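Local coordinates for protein pectate lyase (PDB 1GXM) that probably cleaves pectate (polygalacturonic acid) by beta-elimination, this chain being the catalytic module of a longer, multidomain polysaccharide lyase, at residues T30-S35 / L54-V59; D38-Y43 / M80-E85; Y43-N46 / W50-N53. All coordinates share one frame; numbering follows the deposited sequence.

Contact 1: T30-S35 / L54-V59; sequences TKWSAS and LDYNSV
Trp32 and Tyr56 meet in an offset edge-to-face aromatic contact that joins two loops of the alpha-helical toroid of family 10 pectate lyases, one leading into helix 37-42 and the other following it. The CD2-CE2 edge of Tyr56 points at the face of the indole, with ring planes 87° apart, and its CD2 comes within 3.4 Å of Trp32 CZ2. Tyr56 CB adds a CH-pi contact over the five-membered ring, 4.3 Å from its centroid. In one of the two conformers of Lys31, its CG lies over the opposite face of the indole, a place suited to the aliphatic part of a lysine. The phenol OH is used by Glu79, so the tyrosine ring packs against the indole while its hydroxyl bonds to helix 77-90. Asn57 lies at the edge of the indole instead: its CG swings anti to its own carbonyl carbon (chi1 -74°), which carries the amide there, OD1 being 3.6 Å from Trp32 CD1. The same amide spans the loops through two waters, a role that fits a group with both donor and acceptor. One receives from ND2 and donates to Lys31 O; the other receives from Ser33 N and donates to Asn57 OD1, at 2.7 Å.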
ATOM      1  N   THR A  30      -1.545  13.989 -11.088  1.00 15.81           N
ATOM      2  CA  THR A  30      -1.545  15.430 -10.861  1.00 17.36           C
ATOM      3  C   THR A  30      -1.318  15.782  -9.401  1.00 17.90           C
ATOM      4  O   THR A  30      -1.905  16.726  -8.888  1.00 18.41           O
ATOM      5  CB  THR A  30      -2.871  16.056 -11.352  1.00 17.95           C
ATOM      6  OG1 THR A  30      -3.990  15.496 -10.642  1.00 18.35           O
ATOM      7  CG2 THR A  30      -3.108  15.745 -12.817  1.00 18.66           C
ATOM      8  N   LYS A  31      -0.455  15.030  -8.718  1.00 17.79           N
ATOM      9  CA  LYS A  31      -0.242  15.253  -7.287  1.00 18.61           C
ATOM     10  C   LYS A  31       0.249  16.671  -7.024  1.00 17.94           C
ATOM     11  O   LYS A  31      -0.174  17.299  -6.060  1.00 18.74           O
ATOM     12  CB  LYS A  31       0.777  14.258  -6.722  1.00 19.11           C
ATOM     13  CG  LYS A  31       0.972  14.363  -5.209  0.50 20.55           C
ATOM     14  CD  LYS A  31      -0.194  13.753  -4.442  0.50 22.30           C
ATOM     15  CE  LYS A  31      -0.477  14.483  -3.135  0.50 24.03           C
ATOM     16  NZ  LYS A  31       0.743  14.750  -2.325  0.50 25.10           N
ATOM     17  N   TRP A  32       1.162  17.138  -7.865  1.00 17.08           N
ATOM     18  CA  TRP A  32       1.687  18.494  -7.760  1.00 17.63           C
ATOM     19  C   TRP A  32       1.399  19.204  -9.056  1.00 18.72           C
ATOM     20  O   TRP A  32       1.151  18.584 -10.083  1.00 18.17           O
ATOM     21  CB  TRP A  32       3.191  18.489  -7.524  1.00 17.38           C
ATOM     22  CG  TRP A  32       3.601  17.698  -6.337  1.00 16.01           C
ATOM     23  CD1 TRP A  32       3.621  18.119  -5.040  1.00 16.49           C
ATOM     24  CD2 TRP A  32       4.010  16.338  -6.324  1.00 15.03           C
ATOM     25  NE1 TRP A  32       4.044  17.100  -4.219  1.00 15.89           N
ATOM     26  CE2 TRP A  32       4.289  15.995  -4.987  1.00 14.84           C
ATOM     27  CE3 TRP A  32       4.196  15.374  -7.313  1.00 15.72           C
ATOM     28  CZ2 TRP A  32       4.725  14.733  -4.616  1.00 15.11           C
ATOM     29  CZ3 TRP A  32       4.656  14.125  -6.941  1.00 15.52           C
ATOM     30  CH2 TRP A  32       4.900  13.813  -5.602  1.00 16.42           C
ATOM     31  N   SER A  33       1.471  20.521  -9.011  1.00 19.52           N
ATOM     32  CA  SER A  33       1.351  21.318 -10.217  1.00 21.16           C
ATOM     33  C   SER A  33       2.488  20.940 -11.156  1.00 21.96           C
ATOM     34  O   SER A  33       3.595  20.606 -10.729  1.00 21.01           O
ATOM     35  CB  SER A  33       1.390  22.811  -9.876  1.00 21.70           C
ATOM     36  OG  SER A  33       0.400  23.148  -8.916  1.00 25.53           O
ATOM     37  N   ALA A  34       2.230  20.958 -12.451  1.00 22.79           N
ATOM     38  CA  ALA A  34       3.286  20.654 -13.418  1.00 23.65           C
ATOM     39  C   ALA A  34       4.495  21.592 -13.274  1.00 24.03           C
ATOM     40  O   ALA A  34       5.610  21.253 -13.689  1.00 24.36           O
ATOM     41  CB  ALA A  34       2.745  20.703 -14.832  1.00 24.58           C
ATOM     42  N   SER A  35       4.278  22.753 -12.673  1.00 24.03           N
ATOM     43  CA  SER A  35       5.347  23.713 -12.386  1.00 24.58           C
ATOM     44  C   SER A  35       6.408  23.147 -11.430  1.00 23.64           C
ATOM     45  O   SER A  35       7.508  23.691 -11.321  1.00 24.87           O
ATOM     46  CB  SER A  35       4.760  25.002 -11.797  1.00 25.08           C
ATOM     47  OG  SER A  35       4.253  24.814 -10.484  1.00 26.69           O
ATOM     48  N   LEU A  54       9.921  15.034   1.304  1.00 19.92           N
ATOM     49  CA  LEU A  54      10.380  16.290   0.716  1.00 20.67           C
ATOM     50  C   LEU A  54       9.184  17.179   0.387  1.00 20.96           C
ATOM     51  O   LEU A  54       8.199  16.717  -0.182  1.00 21.04           O
ATOM     52  CB  LEU A  54      11.209  16.026  -0.537  1.00 21.19           C
ATOM     53  CG  LEU A  54      12.543  15.317  -0.248  1.00 23.00           C
ATOM     54  CD1 LEU A  54      13.077  14.638  -1.499  1.00 23.05           C
ATOM     55  CD2 LEU A  54      13.580  16.302   0.312  1.00 24.36           C
ATOM     56  N   ASP A  55       9.291  18.456   0.744  1.00 21.23           N
ATOM     57  CA  ASP A  55       8.202  19.414   0.542  1.00 21.52           C
ATOM     58  C   ASP A  55       8.336  20.056  -0.837  1.00 20.09           C
ATOM     59  O   ASP A  55       8.811  21.181  -0.962  1.00 19.32           O
ATOM     60  CB  ASP A  55       8.246  20.477   1.646  1.00 22.33           C
ATOM     61  CG  ASP A  55       6.992  21.346   1.692  1.00 25.07           C
ATOM     62  OD1 ASP A  55       6.095  21.219   0.820  1.00 26.97           O
ATOM     63  OD2 ASP A  55       6.844  22.221   2.580  1.00 28.38           O
ATOM     64  N   TYR A  56       7.906  19.339  -1.875  1.00 18.93           N
ATOM     65  CA  TYR A  56       8.151  19.783  -3.251  1.00 18.38           C
ATOM     66  C   TYR A  56       7.476  21.088  -3.589  1.00 18.76           C
ATOM     67  O   TYR A  56       7.930  21.779  -4.480  1.00 18.87           O
ATOM     68  CB  TYR A  56       7.696  18.756  -4.261  1.00 18.25           C
ATOM     69  CG  TYR A  56       8.385  17.434  -4.123  1.00 16.13           C
ATOM     70  CD1 TYR A  56       9.757  17.319  -4.280  1.00 15.39           C
ATOM     71  CD2 TYR A  56       7.658  16.287  -3.845  1.00 16.43           C
ATOM     72  CE1 TYR A  56      10.378  16.097  -4.167  1.00 14.45           C
ATOM     73  CE2 TYR A  56       8.267  15.073  -3.744  1.00 15.64           C
ATOM     74  CZ  TYR A  56       9.626  14.973  -3.892  1.00 14.54           C
ATOM     75  OH  TYR A  56      10.239  13.756  -3.771  1.00 14.39           O
ATOM     76  N   ASN A  57       6.391  21.403  -2.898  1.00 19.58           N
ATOM     77  CA  ASN A  57       5.686  22.656  -3.119  1.00 19.92           C
ATOM     78  C   ASN A  57       6.401  23.872  -2.562  1.00 20.66           C
ATOM     79  O   ASN A  57       6.067  24.997  -2.936  1.00 21.26           O
ATOM     80  CB  ASN A  57       4.272  22.570  -2.554  1.00 19.82           C
ATOM     81  CG  ASN A  57       3.374  21.709  -3.407  1.00 20.57           C
ATOM     82  OD1 ASN A  57       3.539  21.656  -4.627  1.00 21.40           O
ATOM     83  ND2 ASN A  57       2.435  21.005  -2.772  1.00 20.93           N
ATOM     84  N   SER A  58       7.381  23.666  -1.685  1.00 20.55           N
ATOM     85  CA  SER A  58       8.121  24.797  -1.113  1.00 21.08           C
ATOM     86  C   SER A  58       9.604  24.858  -1.501  1.00 20.39           C
ATOM     87  O   SER A  58      10.158  25.942  -1.661  1.00 21.54           O
ATOM     88  CB  SER A  58       7.959  24.842   0.412  1.00 22.06           C
ATOM     89  OG  SER A  58       8.298  23.619   1.025  1.00 25.60           O
ATOM     90  N   VAL A  59      10.240  23.709  -1.677  1.00 18.80           N
ATOM     91  CA  VAL A  59      11.679  23.690  -1.877  1.00 18.14           C
ATOM     92  C   VAL A  59      12.079  23.979  -3.318  1.00 17.52           C
ATOM     93  O   VAL A  59      11.326  23.737  -4.260  1.00 18.25           O
ATOM     94  CB  VAL A  59      12.342  22.345  -1.408  1.00 17.44           C
ATOM     95  CG1 VAL A  59      12.052  22.084   0.056  1.00 18.18           C
ATOM     96  CG2 VAL A  59      11.919  21.168  -2.282  1.00 17.69           C
TER
HETATM   97  O   HOH W   1       0.497  19.057  -3.840  1.00 25.17           O
HETATM   98  O   HOH W   2       4.980  17.559  -1.400  1.00 32.93           O
HETATM   99  O   HOH W   3       1.663  21.860  -6.498  1.00 23.41           O

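Contact 2: D38-Y43 / M80-E85; sequences DVVLSY and MVFLAE
Leu83 of helix 77-90 pushes one methyl into the shallow hollow between Val40 and Leu41 on the short helix 37-42. Its CD1 lies 4.1 Å from Leu41 CA, touching the helix backbone itself. Val40 CG1 borders the hollow at 4.3 Å from Leu83 CD1, and the CD1 methyl of Leu41 closes another part of it. Leucine suits the bump because its branch comes one carbon beyond CB: with chi2 at -176°, CD1 continues the line of the side chain and reaches across. Val40, branched already at CB, gives a broad, stiff surface, and its two methyls divide the work. While CG1 faces Leu83, Val40 CG2 meets Phe82 CE2, 3.8 Å away, in an oblique approach. Phe82, the residue before Leu83, presents CE2 to that methyl and also packs edge-to-face with Trp32. The axes of the two short segments come to 10.5 Å, and their directions differ by 133°; four residues, Val40, Leu41, Phe82 and Leu83, make the contact. Leu41 also touches Tyr95 and Ala98 of helix 93-109. Such oblique, wholly apolar packing of a short helix against longer ones is consistent with the alpha-helical toroid of this lyase family.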
ATOM      1  N   ASP A  38      10.255  19.896 -12.356  1.00 15.10           N
ATOM      2  CA  ASP A  38      11.717  19.950 -12.296  1.00 15.16           C
ATOM      3  C   ASP A  38      12.202  19.793 -10.865  1.00 13.97           C
ATOM      4  O   ASP A  38      13.231  19.169 -10.625  1.00 13.63           O
ATOM      5  CB  ASP A  38      12.241  21.271 -12.868  1.00 15.96           C
ATOM      6  CG  ASP A  38      12.257  21.290 -14.366  1.00 19.84           C
ATOM      7  OD1 ASP A  38      11.948  20.256 -14.980  1.00 20.74           O
ATOM      8  OD2 ASP A  38      12.603  22.309 -15.002  1.00 23.80           O
ATOM      9  N   VAL A  39      11.474  20.373  -9.925  1.00 13.18           N
ATOM     10  CA  VAL A  39      11.802  20.202  -8.516  1.00 13.35           C
ATOM     11  C   VAL A  39      11.715  18.722  -8.159  1.00 13.21           C
ATOM     12  O   VAL A  39      12.671  18.149  -7.650  1.00 13.30           O
ATOM     13  CB  VAL A  39      10.899  21.036  -7.592  1.00 13.19           C
ATOM     14  CG1 VAL A  39      11.155  20.723  -6.114  1.00 13.72           C
ATOM     15  CG2 VAL A  39      11.139  22.498  -7.844  1.00 15.08           C
ATOM     16  N   VAL A  40      10.591  18.096  -8.465  1.00 12.68           N
ATOM     17  CA  VAL A  40      10.446  16.666  -8.185  1.00 12.53           C
ATOM     18  C   VAL A  40      11.559  15.869  -8.818  1.00 12.88           C
ATOM     19  O   VAL A  40      12.188  15.037  -8.187  1.00 13.18           O
ATOM     20  CB  VAL A  40       9.074  16.152  -8.655  1.00 13.40           C
ATOM     21  CG1 VAL A  40       8.973  14.651  -8.505  1.00 13.76           C
ATOM     22  CG2 VAL A  40       8.005  16.837  -7.868  1.00 13.04           C
ATOM     23  N   LEU A  41      11.815  16.142 -10.083  1.00 11.70           N
ATOM     24  CA  LEU A  41      12.830  15.431 -10.827  1.00 12.49           C
ATOM     25  C   LEU A  41      14.188  15.522 -10.113  1.00 11.90           C
ATOM     26  O   LEU A  41      14.956  14.563 -10.046  1.00 12.14           O
ATOM     27  CB  LEU A  41      12.938  16.023 -12.232  1.00 12.93           C
ATOM     28  CG  LEU A  41      14.031  15.472 -13.127  1.00 13.20           C
ATOM     29  CD1 LEU A  41      13.915  13.960 -13.357  1.00 13.99           C
ATOM     30  CD2 LEU A  41      13.972  16.212 -14.447  1.00 14.38           C
ATOM     31  N   SER A  42      14.468  16.708  -9.595  1.00 12.29           N
ATOM     32  CA  SER A  42      15.780  17.032  -9.058  1.00 11.87           C
ATOM     33  C   SER A  42      16.100  16.321  -7.748  1.00 11.87           C
ATOM     34  O   SER A  42      17.254  16.327  -7.348  1.00 12.90           O
ATOM     35  CB  SER A  42      15.924  18.535  -8.864  1.00 12.58           C
ATOM     36  OG  SER A  42      15.167  18.982  -7.773  1.00 12.78           O
ATOM     37  N   TYR A  43      15.110  15.691  -7.117  1.00 11.42           N
ATOM     38  CA  TYR A  43      15.355  14.912  -5.900  1.00 11.46           C
ATOM     39  C   TYR A  43      15.446  13.415  -6.132  1.00 11.28           C
ATOM     40  O   TYR A  43      15.682  12.669  -5.204  1.00 11.11           O
ATOM     41  CB  TYR A  43      14.281  15.204  -4.844  1.00 11.36           C
ATOM     42  CG  TYR A  43      14.480  16.561  -4.258  1.00 11.55           C
ATOM     43  CD1 TYR A  43      15.359  16.750  -3.201  1.00 12.13           C
ATOM     44  CD2 TYR A  43      13.860  17.663  -4.802  1.00 12.71           C
ATOM     45  CE1 TYR A  43      15.589  18.010  -2.679  1.00 11.95           C
ATOM     46  CE2 TYR A  43      14.095  18.931  -4.294  1.00 13.10           C
ATOM     47  CZ  TYR A  43      14.973  19.096  -3.238  1.00 12.36           C
ATOM     48  OH  TYR A  43      15.227  20.359  -2.730  1.00 12.66           O
ATOM     49  N   MET A  80       6.887   9.003  -9.622  1.00 12.98           N
ATOM     50  CA  MET A  80       7.059   8.390 -10.941  1.00 13.65           C
ATOM     51  C   MET A  80       5.774   8.472 -11.759  1.00 13.37           C
ATOM     52  O   MET A  80       5.837   8.638 -12.981  1.00 14.16           O
ATOM     53  CB  MET A  80       7.630   6.981 -10.868  1.00 14.40           C
ATOM     54  CG  MET A  80       6.612   5.918 -10.748  0.50 13.39           C
ATOM     55  SD  MET A  80       7.327   4.527 -10.010  0.50 10.81           S
ATOM     56  CE  MET A  80       7.788   3.567 -11.438  0.50 12.18           C
ATOM     57  N   VAL A  81       4.619   8.372 -11.105  1.00 12.82           N
ATOM     58  CA  VAL A  81       3.355   8.448 -11.815  1.00 12.89           C
ATOM     59  C   VAL A  81       3.191   9.883 -12.307  1.00 12.71           C
ATOM     60  O   VAL A  81       2.839  10.137 -13.458  1.00 13.50           O
ATOM     61  CB  VAL A  81       2.182   8.020 -10.919  1.00 12.83           C
ATOM     62  CG1 VAL A  81       0.846   8.356 -11.564  1.00 13.61           C
ATOM     63  CG2 VAL A  81       2.268   6.526 -10.625  1.00 13.24           C
ATOM     64  N   PHE A  82       3.449  10.830 -11.416  1.00 12.30           N
ATOM     65  CA  PHE A  82       3.417  12.240 -11.743  1.00 13.16           C
ATOM     66  C   PHE A  82       4.316  12.582 -12.915  1.00 12.78           C
ATOM     67  O   PHE A  82       3.879  13.213 -13.884  1.00 13.24           O
ATOM     68  CB  PHE A  82       3.799  13.019 -10.491  1.00 12.99           C
ATOM     69  CG  PHE A  82       4.048  14.467 -10.736  1.00 13.72           C
ATOM     70  CD1 PHE A  82       3.014  15.313 -11.109  1.00 16.49           C
ATOM     71  CD2 PHE A  82       5.320  14.980 -10.590  1.00 14.34           C
ATOM     72  CE1 PHE A  82       3.269  16.662 -11.329  1.00 16.46           C
ATOM     73  CE2 PHE A  82       5.577  16.301 -10.793  1.00 15.61           C
ATOM     74  CZ  PHE A  82       4.556  17.150 -11.154  1.00 15.86           C
ATOM     75  N   LEU A  83       5.558  12.136 -12.888  1.00 12.81           N
ATOM     76  CA  LEU A  83       6.472  12.510 -13.965  1.00 13.14           C
ATOM     77  C   LEU A  83       6.125  11.776 -15.252  1.00 13.40           C
ATOM     78  O   LEU A  83       6.396  12.268 -16.337  1.00 13.77           O
ATOM     79  CB  LEU A  83       7.925  12.261 -13.573  1.00 12.99           C
ATOM     80  CG  LEU A  83       8.476  13.165 -12.477  1.00 13.10           C
ATOM     81  CD1 LEU A  83       9.917  12.872 -12.258  1.00 14.95           C
ATOM     82  CD2 LEU A  83       8.259  14.616 -12.810  1.00 13.96           C
ATOM     83  N   ALA A  84       5.498  10.612 -15.158  1.00 13.49           N
ATOM     84  CA  ALA A  84       5.049   9.925 -16.360  1.00 13.86           C
ATOM     85  C   ALA A  84       3.972  10.741 -17.038  1.00 14.19           C
ATOM     86  O   ALA A  84       3.921  10.829 -18.270  1.00 14.24           O
ATOM     87  CB  ALA A  84       4.548   8.521 -16.036  1.00 13.70           C
ATOM     88  N   GLU A  85       3.092  11.317 -16.229  1.00 14.05           N
ATOM     89  CA  GLU A  85       2.026  12.173 -16.731  1.00 15.50           C
ATOM     90  C   GLU A  85       2.629  13.432 -17.341  1.00 15.31           C
ATOM     91  O   GLU A  85       2.229  13.858 -18.397  1.00 15.63           O
ATOM     92  CB  GLU A  85       1.042  12.527 -15.623  1.00 16.04           C
ATOM     93  CG  GLU A  85      -0.061  13.481 -16.049  1.00 18.14           C
ATOM     94  CD  GLU A  85      -1.063  12.879 -17.017  1.00 21.62           C
ATOM     95  OE1 GLU A  85      -1.145  11.651 -17.134  1.00 20.28           O
ATOM     96  OE2 GLU A  85      -1.810  13.653 -17.677  1.00 25.87           O
TER

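Contact 3: Y43-N46 / W50-N53; sequences YQQN and WPKN
The indole of Trp50 carries the side chain of Gln44 on one face, while Tyr43 comes to it obliquely near CD1, in the loop after helix 37-42 of the alpha-helical toroid. Gln44 CG stands 3.6 Å from the centroid of the six-membered ring of Trp50, only 9° off its normal, a CH-pi contact. Because CG leaves anti to the backbone N (chi1 -164°) and the chain runs extended beyond it, the amide continues over the same face, its plane just 16° from that of the indole, and Gln44 NE2 lies 3.4 Å from Trp50 CH2. Glutamine suits the place: two methylenes and a flat amide cover the ring, while NE2 is satisfied by Gly48 O, in the linker between the two segments, and Ala98 O of helix 93-109. At the indole edge, NE1 donates a hydrogen bond to Val40 O of helix 37-42, which secures the rotation of the ring. Trp50 is buried, and Leu83 of helix 77-90 and Ala102 of helix 93-109 are among the residues that touch it.

Beside it, Gln45 and Pro51 make a second contact. Gln45 bends back at its second torsion, folding its amide so that NE2 donates to Tyr43 O at 2.8 Å, from above the carbonyl plane. Its OE1 takes the backbone N of Glu67, so both ends of this buried amide have partners. The compact, apolar ring of Pro51 lies against the folded glutamine chain, its CG 3.5 Å from Gln45 NE2. Pro51 CD, in turn, sits 3.4 Å from Tyr43 O, the very carbonyl that Gln45 grips.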
ATOM      1  N   TYR A  43      15.110  15.691  -7.117  1.00 11.42           N
ATOM      2  CA  TYR A  43      15.355  14.912  -5.900  1.00 11.46           C
ATOM      3  C   TYR A  43      15.446  13.415  -6.132  1.00 11.28           C
ATOM      4  O   TYR A  43      15.682  12.669  -5.204  1.00 11.11           O
ATOM      5  CB  TYR A  43      14.281  15.204  -4.844  1.00 11.36           C
ATOM      6  CG  TYR A  43      14.480  16.561  -4.258  1.00 11.55           C
ATOM      7  CD1 TYR A  43      15.359  16.750  -3.201  1.00 12.13           C
ATOM      8  CD2 TYR A  43      13.860  17.663  -4.802  1.00 12.71           C
ATOM      9  CE1 TYR A  43      15.589  18.010  -2.679  1.00 11.95           C
ATOM     10  CE2 TYR A  43      14.095  18.931  -4.294  1.00 13.10           C
ATOM     11  CZ  TYR A  43      14.973  19.096  -3.238  1.00 12.36           C
ATOM     12  OH  TYR A  43      15.227  20.359  -2.730  1.00 12.66           O
ATOM     13  N   GLN A  44      15.270  12.965  -7.363  1.00 11.12           N
ATOM     14  CA  GLN A  44      15.435  11.559  -7.654  1.00 10.81           C
ATOM     15  C   GLN A  44      16.858  11.146  -7.349  1.00 10.65           C
ATOM     16  O   GLN A  44      17.820  11.809  -7.734  1.00 11.74           O
ATOM     17  CB  GLN A  44      15.093  11.263  -9.102  1.00 11.04           C
ATOM     18  CG  GLN A  44      14.884   9.791  -9.340  1.00 11.49           C
ATOM     19  CD  GLN A  44      14.486   9.467 -10.764  1.00 10.96           C
ATOM     20  OE1 GLN A  44      14.692  10.276 -11.665  1.00 12.84           O
ATOM     21  NE2 GLN A  44      13.887   8.295 -10.961  1.00 11.02           N
ATOM     22  N   GLN A  45      17.010  10.061  -6.631  1.00 10.92           N
ATOM     23  CA  GLN A  45      18.310   9.526  -6.294  1.00 11.24           C
ATOM     24  C   GLN A  45      18.891   8.814  -7.494  1.00 11.33           C
ATOM     25  O   GLN A  45      18.193   8.498  -8.456  1.00 11.50           O
ATOM     26  CB  GLN A  45      18.216   8.565  -5.107  1.00 10.82           C
ATOM     27  CG  GLN A  45      17.581   9.214  -3.871  1.00 11.22           C
ATOM     28  CD  GLN A  45      18.339  10.420  -3.380  1.00 10.86           C
ATOM     29  OE1 GLN A  45      19.342  10.284  -2.688  1.00 12.59           O
ATOM     30  NE2 GLN A  45      17.831  11.600  -3.685  1.00 11.69           N
ATOM     31  N   ASN A  46      20.186   8.550  -7.429  1.00 11.63           N
ATOM     32  CA  ASN A  46      20.886   7.873  -8.518  1.00 12.30           C
ATOM     33  C   ASN A  46      20.274   6.530  -8.831  1.00 12.43           C
ATOM     34  O   ASN A  46      20.214   6.101  -9.984  1.00 12.19           O
ATOM     35  CB  ASN A  46      22.372   7.722  -8.185  1.00 12.90           C
ATOM     36  CG  ASN A  46      23.095   9.062  -8.119  1.00 13.41           C
ATOM     37  OD1 ASN A  46      22.787   9.967  -8.862  1.00 15.91           O
ATOM     38  ND2 ASN A  46      24.023   9.180  -7.195  1.00 13.58           N
ATOM     39  N   TRP A  50      13.099   7.844  -4.836  1.00 10.50           N
ATOM     40  CA  TRP A  50      13.092   9.105  -4.132  1.00 10.47           C
ATOM     41  C   TRP A  50      13.162   8.894  -2.638  1.00 10.73           C
ATOM     42  O   TRP A  50      12.698   7.880  -2.124  1.00 10.04           O
ATOM     43  CB  TRP A  50      11.823   9.899  -4.381  1.00 10.16           C
ATOM     44  CG  TRP A  50      11.841  10.719  -5.645  1.00 10.32           C
ATOM     45  CD1 TRP A  50      12.043  12.047  -5.726  1.00 11.35           C
ATOM     46  CD2 TRP A  50      11.599  10.266  -6.987  1.00 11.24           C
ATOM     47  NE1 TRP A  50      11.967  12.458  -7.031  1.00 11.49           N
ATOM     48  CE2 TRP A  50      11.696  11.387  -7.828  1.00 11.53           C
ATOM     49  CE3 TRP A  50      11.342   9.020  -7.566  1.00 10.67           C
ATOM     50  CZ2 TRP A  50      11.517  11.307  -9.195  1.00 12.43           C
ATOM     51  CZ3 TRP A  50      11.131   8.957  -8.926  1.00 12.45           C
ATOM     52  CH2 TRP A  50      11.236  10.089  -9.722  1.00 13.29           C
ATOM     53  N   PRO A  51      13.699   9.880  -1.937  1.00 11.23           N
ATOM     54  CA  PRO A  51      13.611   9.891  -0.479  1.00 12.62           C
ATOM     55  C   PRO A  51      12.198  10.325  -0.120  1.00 13.24           C
ATOM     56  O   PRO A  51      11.471  10.866  -0.958  1.00 13.85           O
ATOM     57  CB  PRO A  51      14.637  10.952  -0.065  1.00 13.24           C
ATOM     58  CG  PRO A  51      15.276  11.407  -1.280  1.00 13.56           C
ATOM     59  CD  PRO A  51      14.373  11.086  -2.442  1.00 11.65           C
ATOM     60  N   LYS A  52      11.797  10.098   1.117  1.00 13.94           N
ATOM     61  CA  LYS A  52      10.472  10.536   1.543  1.00 14.84           C
ATOM     62  C   LYS A  52      10.480  11.931   2.146  1.00 15.34           C
ATOM     63  O   LYS A  52      11.537  12.480   2.464  1.00 15.20           O
ATOM     64  CB  LYS A  52       9.848   9.559   2.536  1.00 15.20           C
ATOM     65  CG  LYS A  52      10.600   9.425   3.823  1.00 16.07           C
ATOM     66  CD  LYS A  52       9.823   8.600   4.803  1.00 17.64           C
ATOM     67  CE  LYS A  52      10.531   8.449   6.112  1.00 21.01           C
ATOM     68  NZ  LYS A  52       9.687   7.622   7.024  1.00 24.14           N
ATOM     69  N   ASN A  53       9.283  12.489   2.264  1.00 16.96           N
ATOM     70  CA  ASN A  53       9.001  13.663   3.097  1.00 18.46           C
ATOM     71  C   ASN A  53       9.586  14.973   2.583  1.00 19.53           C
ATOM     72  O   ASN A  53       9.725  15.927   3.341  1.00 20.96           O
ATOM     73  CB  ASN A  53       9.476  13.446   4.544  1.00 18.71           C
ATOM     74  CG  ASN A  53       8.783  12.291   5.233  1.00 20.05           C
ATOM     75  OD1 ASN A  53       7.732  11.820   4.802  1.00 22.17           O
ATOM     76  ND2 ASN A  53       9.378  11.832   6.322  1.00 22.24           N
TER

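The three contacts form one continuous cluster on the same side of the chain's centre, and contact 3 is nested within the loop closed by contact 1. The centres of contact 1 and contact 2 lie about 9 Å apart, those of contact 2 and contact 3 about 10 Å, and those of contact 1 and contact 3 about 13 Å. Contacts 2 and 3 share Tyr43 and are further tied by the bond from Trp50 NE1 to Val40 O. Contact 1 meets contact 2 where Trp32 O is 3.1 Å from Phe82 CE1, and contact 3 where Tyr56 OH is 3.2 Å from Trp50 CD1. A bound glycerol, probably from the crystallisation liquor, lies about 3 Å from the Trp32 side chain, whereas the Trp50 side chain is about 6 Å from a glycerol.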